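Local coordinates for hypothetical protein AGR_L_1239 (Agrobacterium tumefaciens str. C58, PDB 1VQS) that is of unknown function but belongs to the NIPSNAP family and has the ferredoxin-like fold of the dimeric alpha-beta barrel clan, at residues G51-E56 against E62-W67; L31-D36 against L89-K94; Y20-K23 against A29-K32; W67-S70 against D74-E77. One frame throughout, in Å; residues are numbered along the deposited sequence. Where two conformers were deposited one is given.

Contact 1. Residues G51-E56 against E62-W67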
# COMPACT_ATOMS: atom_id res chain seq x y z
N GLY B 51 14.35 2.29 22.17
CA GLY B 51 13.18 1.52 22.54
C GLY B 51 13.04 0.31 21.64
O GLY B 51 13.58 0.28 20.55
N TYR B 52 12.33 -0.71 22.13
CA TYR B 52 12.19 -1.95 21.40
C TYR B 52 10.80 -2.49 21.72
O TYR B 52 10.53 -2.86 22.85
CB TYR B 52 13.28 -2.93 21.83
CG TYR B 52 13.69 -3.93 20.75
CD1 TYR B 52 12.82 -4.91 20.30
CD2 TYR B 52 14.99 -3.93 20.23
CE1 TYR B 52 13.20 -5.84 19.31
CE2 TYR B 52 15.38 -4.85 19.25
CZ TYR B 52 14.47 -5.81 18.79
OH TYR B 52 14.84 -6.76 17.82
N PHE B 53 9.93 -2.56 20.70
CA PHE B 53 8.50 -2.78 20.90
C PHE B 53 7.97 -3.87 19.99
O PHE B 53 8.52 -4.15 18.94
CB PHE B 53 7.71 -1.50 20.59
CG PHE B 53 8.28 -0.26 21.25
CD1 PHE B 53 8.05 -0.03 22.59
CD2 PHE B 53 9.04 0.65 20.56
CE1 PHE B 53 8.56 1.09 23.22
CE2 PHE B 53 9.57 1.79 21.22
CZ PHE B 53 9.31 2.00 22.53
N PHE B 54 6.86 -4.45 20.43
CA PHE B 54 6.11 -5.41 19.63
C PHE B 54 4.64 -5.04 19.61
O PHE B 54 4.14 -4.34 20.48
CB PHE B 54 6.32 -6.85 20.10
CG PHE B 54 5.86 -7.13 21.48
CD1 PHE B 54 6.68 -6.85 22.57
CD2 PHE B 54 4.63 -7.70 21.71
CE1 PHE B 54 6.26 -7.15 23.85
CE2 PHE B 54 4.19 -7.98 22.98
CZ PHE B 54 5.00 -7.70 24.05
N SER B 55 3.94 -5.43 18.54
CA SER B 55 2.61 -4.87 18.34
C SER B 55 1.51 -5.53 19.18
O SER B 55 1.55 -6.73 19.46
CB SER B 55 2.25 -4.81 16.84
OG SER B 55 2.47 -6.02 16.14
N GLU B 56 0.52 -4.71 19.57
CA GLU B 56 -0.67 -5.09 20.30
C GLU B 56 -1.96 -4.71 19.55
O GLU B 56 -2.85 -5.54 19.42
CB GLU B 56 -0.68 -4.42 21.67
CG GLU B 56 -1.94 -4.67 22.51
CD GLU B 56 -2.22 -6.16 22.75
OE1 GLU B 56 -1.25 -6.93 22.86
OE2 GLU B 56 -3.40 -6.56 22.86
N GLU B 62 4.32 -7.35 14.38
CA GLU B 62 5.26 -6.27 14.09
C GLU B 62 6.23 -6.02 15.23
O GLU B 62 5.87 -6.02 16.41
CB GLU B 62 4.51 -4.98 13.76
CG GLU B 62 5.40 -3.85 13.26
CD GLU B 62 4.62 -2.62 12.87
OE1 GLU B 62 4.29 -1.82 13.79
OE2 GLU B 62 4.36 -2.48 11.66
N ILE B 63 7.48 -5.79 14.85
CA ILE B 63 8.56 -5.31 15.73
C ILE B 63 8.96 -3.90 15.31
O ILE B 63 9.11 -3.64 14.12
CB ILE B 63 9.79 -6.24 15.65
CG1 ILE B 63 9.44 -7.64 16.18
CG2 ILE B 63 10.98 -5.67 16.44
CD1 ILE B 63 9.10 -7.73 17.64
N VAL B 64 9.12 -2.98 16.27
CA VAL B 64 9.70 -1.67 15.99
C VAL B 64 10.81 -1.43 16.97
O VAL B 64 10.62 -1.58 18.17
CB VAL B 64 8.69 -0.57 16.15
CG1 VAL B 64 9.36 0.82 16.12
CG2 VAL B 64 7.63 -0.64 15.07
N HIS B 65 12.00 -1.12 16.47
CA HIS B 65 13.07 -0.73 17.38
C HIS B 65 13.72 0.55 16.88
O HIS B 65 13.72 0.82 15.69
CB HIS B 65 14.07 -1.85 17.70
CG HIS B 65 14.69 -2.56 16.53
ND1 HIS B 65 16.04 -2.49 16.23
CD2 HIS B 65 14.16 -3.42 15.64
CE1 HIS B 65 16.29 -3.27 15.20
NE2 HIS B 65 15.17 -3.84 14.82
N ILE B 66 14.18 1.34 17.84
CA ILE B 66 14.65 2.68 17.62
C ILE B 66 16.03 2.85 18.23
O ILE B 66 16.27 2.46 19.38
CB ILE B 66 13.71 3.67 18.26
CG1 ILE B 66 12.28 3.43 17.80
CG2 ILE B 66 14.19 5.06 17.99
CD1 ILE B 66 11.28 4.43 18.30
N TRP B 67 16.93 3.45 17.45
CA TRP B 67 18.31 3.69 17.86
C TRP B 67 18.62 5.16 17.64
O TRP B 67 18.11 5.75 16.69
CB TRP B 67 19.25 2.85 16.97
CG TRP B 67 19.04 1.40 17.12
CD1 TRP B 67 18.11 0.63 16.46
CD2 TRP B 67 19.72 0.52 18.03
NE1 TRP B 67 18.18 -0.67 16.91
CE2 TRP B 67 19.17 -0.77 17.84
CE3 TRP B 67 20.75 0.68 18.96
CZ2 TRP B 67 19.61 -1.88 18.56
CZ3 TRP B 67 21.19 -0.44 19.67
CH2 TRP B 67 20.62 -1.70 19.44
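Y52 and H65 face each other as a non-hydrogen-bonded pair, and their rings form an offset stack with centroids 4.6 Å apart and planes 12° from parallel. H65 also lays its CB over the tyrosine face, 3.7 Å from the centroid of the Y52 ring, a CH-pi contact. The histidine reaches this place because its CG sits between backbone N and carbonyl carbon (chi1 53°), which sets its ring alongside that of Y52. Both residues offer flat faces that can stack while their polar ends bond at the rim. I63 approaches the same tyrosine obliquely, CG2 to Y52 CE1 at 3.6 Å; branched at CB, it can also turn CD1 to F54.

Beneath them runs the antiparallel ladder. F53 and V64 exchange both backbone bonds, F53 N to V64 O being 2.8 Å long. Where the hairpin nears its turn, S55 adds a side-chain bond: in the conformer given, its OG accepts from E62 N at 2.9 Å and also bonds P59 O.

In the second shell, W67 NE1 donates to H65 ND1 in the planes of both rings, 2.9 Å apart, and so fixes the imidazole's rotation. Helix 27-46 covers this face, with Y30 bonded to Y52 OH; strand 14-22 flanks 62-69, and a strand of the second subunit pairs with F53 to S55, carrying the sheet across the interface.

Contact 2. Residues L31-D36 against L89-K94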
# COMPACT_ATOMS: atom_id res chain seq x y z
N LEU B 31 11.40 -12.63 20.18
CA LEU B 31 11.81 -11.85 21.35
C LEU B 31 12.67 -12.67 22.29
O LEU B 31 13.60 -12.14 22.92
CB LEU B 31 10.60 -11.32 22.10
CG LEU B 31 9.83 -10.24 21.34
CD1 LEU B 31 8.57 -9.92 22.13
CD2 LEU B 31 10.67 -8.99 21.14
N LYS B 32 12.39 -13.97 22.37
CA LYS B 32 13.18 -14.84 23.24
C LYS B 32 14.64 -14.89 22.79
O LYS B 32 15.55 -14.66 23.58
CB LYS B 32 12.59 -16.24 23.30
CG LYS B 32 13.43 -17.20 24.16
CD LYS B 32 12.94 -18.65 24.04
CE LYS B 32 11.62 -18.87 24.77
NZ LYS B 32 11.79 -19.00 26.25
N VAL B 33 14.85 -15.19 21.52
CA VAL B 33 16.21 -15.37 21.03
C VAL B 33 16.96 -14.03 20.94
O VAL B 33 18.16 -13.96 21.20
CB VAL B 33 16.23 -16.17 19.70
CG1 VAL B 33 15.82 -15.31 18.53
CG2 VAL B 33 17.61 -16.78 19.46
N VAL B 34 16.27 -12.95 20.62
CA VAL B 34 16.91 -11.63 20.68
C VAL B 34 17.37 -11.31 22.11
O VAL B 34 18.54 -10.94 22.34
CB VAL B 34 16.01 -10.50 20.11
CG1 VAL B 34 16.66 -9.13 20.36
CG2 VAL B 34 15.79 -10.69 18.61
N GLU B 35 16.48 -11.49 23.09
CA GLU B 35 16.89 -11.28 24.47
C GLU B 35 18.11 -12.11 24.85
O GLU B 35 19.08 -11.59 25.41
CB GLU B 35 15.76 -11.58 25.45
CG GLU B 35 16.22 -11.40 26.89
CD GLU B 35 15.11 -11.33 27.88
OE1 GLU B 35 13.96 -11.49 27.51
OE2 GLU B 35 15.43 -11.07 29.07
N ASP B 36 18.05 -13.41 24.58
CA ASP B 36 19.00 -14.34 25.15
C ASP B 36 20.32 -14.32 24.41
O ASP B 36 21.39 -14.55 25.01
CB ASP B 36 18.42 -15.75 25.13
CG ASP B 36 17.32 -15.95 26.15
OD1 ASP B 36 17.09 -15.07 27.01
OD2 ASP B 36 16.69 -17.03 26.08
N LEU B 89 26.92 -12.32 12.90
CA LEU B 89 26.57 -13.12 11.73
C LEU B 89 26.12 -14.52 12.13
O LEU B 89 25.30 -15.13 11.42
CB LEU B 89 27.74 -13.19 10.77
CG LEU B 89 28.18 -11.84 10.19
CD1 LEU B 89 29.48 -11.99 9.45
CD2 LEU B 89 27.14 -11.30 9.24
N SER B 90 26.62 -15.02 13.25
CA SER B 90 26.17 -16.35 13.75
C SER B 90 24.84 -16.24 14.48
O SER B 90 24.16 -17.26 14.67
CB SER B 90 27.22 -17.04 14.59
OG SER B 90 27.60 -16.26 15.69
N PHE B 91 24.49 -15.04 14.93
CA PHE B 91 23.18 -14.83 15.53
C PHE B 91 22.07 -14.65 14.50
O PHE B 91 20.96 -15.20 14.65
CB PHE B 91 23.18 -13.58 16.47
CG PHE B 91 21.79 -13.18 16.88
CD1 PHE B 91 21.11 -13.93 17.83
CD2 PHE B 91 21.13 -12.12 16.27
CE1 PHE B 91 19.78 -13.62 18.17
CE2 PHE B 91 19.82 -11.80 16.62
CZ PHE B 91 19.16 -12.57 17.56
N LEU B 92 22.36 -13.88 13.44
CA LEU B 92 21.35 -13.55 12.43
C LEU B 92 20.48 -14.73 11.91
O LEU B 92 19.29 -14.52 11.68
CB LEU B 92 21.95 -12.77 11.26
CG LEU B 92 22.29 -11.30 11.50
CD1 LEU B 92 23.00 -10.74 10.27
CD2 LEU B 92 21.05 -10.49 11.83
N PRO B 93 21.06 -15.92 11.69
CA PRO B 93 20.20 -17.02 11.19
C PRO B 93 19.02 -17.31 12.09
O PRO B 93 18.02 -17.88 11.63
CB PRO B 93 21.15 -18.22 11.15
CG PRO B 93 22.51 -17.60 10.95
CD PRO B 93 22.48 -16.34 11.76
N LYS B 94 19.11 -16.93 13.37
CA LYS B 94 18.06 -17.23 14.33
C LYS B 94 16.86 -16.28 14.22
O LYS B 94 15.79 -16.56 14.78
CB LYS B 94 18.61 -17.19 15.76
CG LYS B 94 19.83 -18.06 15.98
CD LYS B 94 20.47 -17.78 17.31
CE LYS B 94 21.78 -18.51 17.43
NZ LYS B 94 21.58 -19.80 18.09
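F91 and K94 bring the segment after helix 86-89 against one side of helix 27-46, where V33 and V34 receive them. The contact is almost wholly van der Waals in character, and its total buried surface of 179 Å² is modest.

The aromatic part belongs to F91. Its CG stands anti to the backbone N (chi1 169°), which extends the ring toward the helix, and the ring's far end does the touching. CE1 lies 3.5 Å from V33 O, which stands obliquely to the ring, while CZ meets V34 CG2 at 4.0 Å and is equally near V34 CA. A phenylalanine suits this place because it is long enough to span the gap between the two backbones and carries nothing polar into it. W88 meets the same ring within the chain.

The aliphatic part joins V33 and K94, whose side chains cross obliquely. V33 CG2 touches the lysine's methylenes, 3.7 Å from K94 CD and 3.9 Å from K94 CB. Here the lysine acts as a hydrocarbon along its length.

The charged part lies at the lysine's end, which leads away from the valines: NZ forms a salt bridge with E37, one turn beyond V33 on helix 27-46. Lysine thus serves both needs at an exposed edge, apolar stem and charged tip.

Such apolar contacts between a sheet-covering helix and the connection into the last strand, 99-109, are in keeping with the ferredoxin-like fold, whose helices pack on one side of an antiparallel sheet.

Contact 3. Residues Y20-K23 against A29-K32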
# COMPACT_ATOMS: atom_id res chain seq x y z
N TYR B 20 9.77 -4.18 11.39
CA TYR B 20 9.77 -5.54 10.80
C TYR B 20 8.39 -6.12 10.89
O TYR B 20 7.75 -6.04 11.96
CB TYR B 20 10.72 -6.50 11.53
CG TYR B 20 12.15 -6.06 11.71
CD1 TYR B 20 12.73 -5.18 10.83
CD2 TYR B 20 12.96 -6.59 12.73
CE1 TYR B 20 14.05 -4.78 10.96
CE2 TYR B 20 14.28 -6.19 12.86
CZ TYR B 20 14.82 -5.29 11.95
OH TYR B 20 16.13 -4.83 12.05
N ARG B 21 7.96 -6.78 9.82
CA ARG B 21 6.82 -7.67 9.86
C ARG B 21 7.33 -9.09 9.95
O ARG B 21 8.05 -9.54 9.07
CB ARG B 21 5.93 -7.53 8.63
CG ARG B 21 4.64 -8.34 8.74
CD ARG B 21 3.91 -8.37 7.42
NE ARG B 21 4.39 -9.44 6.55
CZ ARG B 21 4.36 -9.39 5.23
NH1 ARG B 21 3.90 -8.32 4.62
NH2 ARG B 21 4.75 -10.43 4.53
N LEU B 22 6.99 -9.79 11.03
CA LEU B 22 7.41 -11.16 11.19
C LEU B 22 6.46 -12.17 10.57
O LEU B 22 5.28 -11.90 10.33
CB LEU B 22 7.57 -11.53 12.69
CG LEU B 22 8.39 -10.58 13.55
CD1 LEU B 22 8.64 -11.21 14.93
CD2 LEU B 22 9.71 -10.23 12.91
N LYS B 23 7.00 -13.37 10.36
CA LYS B 23 6.20 -14.55 10.12
C LYS B 23 5.08 -14.63 11.18
O LYS B 23 5.30 -14.38 12.37
CB LYS B 23 7.12 -15.79 10.27
CG LYS B 23 6.44 -17.13 10.60
CD LYS B 23 5.71 -17.65 9.38
CE LYS B 23 4.94 -18.95 9.62
NZ LYS B 23 3.75 -18.80 10.54
N ALA B 29 8.90 -16.28 19.81
CA ALA B 29 10.21 -16.88 19.49
C ALA B 29 11.30 -15.87 19.19
O ALA B 29 12.46 -16.00 19.62
CB ALA B 29 10.08 -17.87 18.35
N TYR B 30 10.92 -14.84 18.45
CA TYR B 30 11.82 -13.76 18.08
C TYR B 30 12.33 -13.04 19.32
O TYR B 30 13.54 -12.82 19.50
CB TYR B 30 11.11 -12.80 17.11
CG TYR B 30 11.89 -11.59 16.73
CD1 TYR B 30 11.87 -10.45 17.53
CD2 TYR B 30 12.60 -11.52 15.53
CE1 TYR B 30 12.58 -9.32 17.18
CE2 TYR B 30 13.32 -10.38 15.19
CZ TYR B 30 13.32 -9.29 16.02
OH TYR B 30 14.02 -8.15 15.69
N LEU B 31 11.40 -12.63 20.18
CA LEU B 31 11.81 -11.85 21.35
C LEU B 31 12.67 -12.67 22.29
O LEU B 31 13.60 -12.14 22.92
CB LEU B 31 10.60 -11.32 22.10
CG LEU B 31 9.83 -10.24 21.34
CD1 LEU B 31 8.57 -9.92 22.13
CD2 LEU B 31 10.67 -8.99 21.14
N LYS B 32 12.39 -13.97 22.37
CA LYS B 32 13.18 -14.84 23.24
C LYS B 32 14.64 -14.89 22.79
O LYS B 32 15.55 -14.66 23.58
CB LYS B 32 12.59 -16.24 23.30
CG LYS B 32 13.43 -17.20 24.16
CD LYS B 32 12.94 -18.65 24.04
CE LYS B 32 11.62 -18.87 24.77
NZ LYS B 32 11.79 -19.00 26.25
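Y30 leans from helix 27-46 across the end of strand 14-22 and touches L22 first, then Y20. Its CB lies 3.7 Å from L22 CD1, and its CG is just as close to that methyl. Further out, Y30 CD2 comes within 4.1 Å of L22 CD2, which sits over one face of the ring. The leucine crosses the tyrosine at about a right angle, and its forked end suits the task: two methyls can follow the root and the face of the ring together. With CG anti to the backbone N (chi1 176°), Y30 stretches far enough to carry its hydroxyl to the second aromatic residue. There Y30 CZ is 4.3 Å from Y20 CD2, and the tip, Y30 OH, meets the edge of the Y20 ring in its plane, 3.5 Å from Y20 CE2.

The hydroxyl of Y20 is hydrogen-bonded outside the segments, to R18 NE. Apolar contact thus covers the stem and ring of Y30, while its buried hydroxyl, meeting Y20 only at the ring edge, has its hydrogen-bond partner in Y52 of strand 48-55, so one tyrosine ties the helix to two strands of the sheet.

Contact 4. Residues W67-S70 against D74-E77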
# COMPACT_ATOMS: atom_id res chain seq x y z
N TRP B 67 16.93 3.45 17.45
CA TRP B 67 18.31 3.69 17.86
C TRP B 67 18.62 5.16 17.64
O TRP B 67 18.11 5.75 16.69
CB TRP B 67 19.25 2.85 16.97
CG TRP B 67 19.04 1.40 17.12
CD1 TRP B 67 18.11 0.63 16.46
CD2 TRP B 67 19.72 0.52 18.03
NE1 TRP B 67 18.18 -0.67 16.91
CE2 TRP B 67 19.17 -0.77 17.84
CE3 TRP B 67 20.75 0.68 18.96
CZ2 TRP B 67 19.61 -1.88 18.56
CZ3 TRP B 67 21.19 -0.44 19.67
CH2 TRP B 67 20.62 -1.70 19.44
N ALA B 68 19.49 5.73 18.48
CA ALA B 68 19.94 7.14 18.36
C ALA B 68 21.39 7.17 17.96
O ALA B 68 22.18 6.40 18.51
CB ALA B 68 19.80 7.85 19.69
N PHE B 69 21.72 8.07 17.03
CA PHE B 69 23.10 8.26 16.53
C PHE B 69 23.48 9.73 16.49
O PHE B 69 22.62 10.58 16.22
CB PHE B 69 23.22 7.69 15.11
CG PHE B 69 22.94 6.23 15.01
CD1 PHE B 69 23.89 5.32 15.42
CD2 PHE B 69 21.73 5.75 14.53
CE1 PHE B 69 23.64 3.95 15.35
CE2 PHE B 69 21.48 4.39 14.47
CZ PHE B 69 22.45 3.49 14.86
N SER B 70 24.74 10.05 16.73
CA SER B 70 25.15 11.45 16.72
C SER B 70 25.34 11.99 15.31
O SER B 70 25.29 13.21 15.10
CB SER B 70 26.45 11.65 17.51
OG SER B 70 27.43 10.76 17.06
N ASP B 74 28.65 8.20 11.57
CA ASP B 74 28.92 7.34 12.71
C ASP B 74 27.99 6.13 12.70
O ASP B 74 28.43 5.00 12.95
CB ASP B 74 28.80 8.10 14.04
CG ASP B 74 29.32 7.27 15.22
OD1 ASP B 74 30.46 6.78 15.17
OD2 ASP B 74 28.56 7.09 16.17
N ARG B 75 26.72 6.34 12.38
CA ARG B 75 25.82 5.20 12.21
C ARG B 75 26.42 4.20 11.22
O ARG B 75 26.40 3.00 11.42
CB ARG B 75 24.45 5.65 11.70
CG ARG B 75 23.54 4.52 11.26
CD ARG B 75 22.23 5.06 10.68
NE ARG B 75 21.42 3.91 10.31
CZ ARG B 75 21.59 3.18 9.22
NH1 ARG B 75 22.45 3.55 8.28
NH2 ARG B 75 20.86 2.09 9.04
N ALA B 76 26.88 4.72 10.09
CA ALA B 76 27.41 3.84 9.05
C ALA B 76 28.60 3.01 9.54
O ALA B 76 28.69 1.82 9.27
CB ALA B 76 27.80 4.65 7.84
N GLU B 77 29.49 3.64 10.28
CA GLU B 77 30.68 2.96 10.77
C GLU B 77 30.28 1.88 11.77
O GLU B 77 30.82 0.76 11.77
CB GLU B 77 31.59 3.98 11.40
CG GLU B 77 32.18 4.93 10.35
CD GLU B 77 32.75 6.21 10.93
OE1 GLU B 77 33.00 6.25 12.15
OE2 GLU B 77 32.95 7.17 10.14
O HOH W 1 26.26 7.74 17.12
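F69 and R75 come within 6.0 Å at their CA atoms, where strand 62-69 ends and the chain turns back through a short connection into helix 72-84. The phenylalanine ring lies against the root of the arginine. R75 CB stands 3.8 Å from the centroid of the F69 ring and 15° off the ring normal, a CH-pi contact over the face, displaced toward the rim. From there the arginine chain runs on across the ring: R75 CG is 3.8 Å from F69 CE2, and R75 CD follows at 3.9 Å from the same carbon. The chain is extended from CG to NE, with CG anti to the backbone N (chi1 170°), so its methylenes pass over the ring while the guanidinium is carried beyond. That group is turned 82° from the ring plane, and its bonds lie outside the segments: NE pairs with E16 and, in one conformer of that acid, NH1 with E56 of the fourth subunit. Arginine fits because its long aliphatic stem can cover an aromatic face before its charge reaches acids farther off.

Next to this apolar patch, a water joins S70 to D74. It accepts from S70 N at 2.8 Å and donates to D74 OD2 at 2.6 Å, linking the start of the connection to the first turn of the helix. D74 OD2 also forms a salt bridge with R78, one turn on.

Strand 14-22 borders F69 on the sheet, with E16 against its side chain. R75 reaches across to N104 and I106 of strand 99-109, so helix 72-84 is applied to the sheet at this corner.

Contacts 1 and 3 are buried, whereas contacts 2 and 4 are partly buried and have a charged or hydrated margin. Only contact 1 pairs strand with strand, and its backbone ladder distinguishes it from the other three, which rest mainly on side chains and, in contact 4, one bridging water. Contacts 2 and 3 use successive turns of helix 27-46, with centres about 10 Å apart; L31 from their shared stretch packs on F54 and I63 of contact 1. Contacts 1 and 4 share strand 62-69 but lie on opposite sides of the chain's centre. Aromatic rings recur throughout: stacked in contact 1, end-on against a helix in contact 2, edge-on to a hydroxyl in contact 3, and under an arginine stem in contact 4.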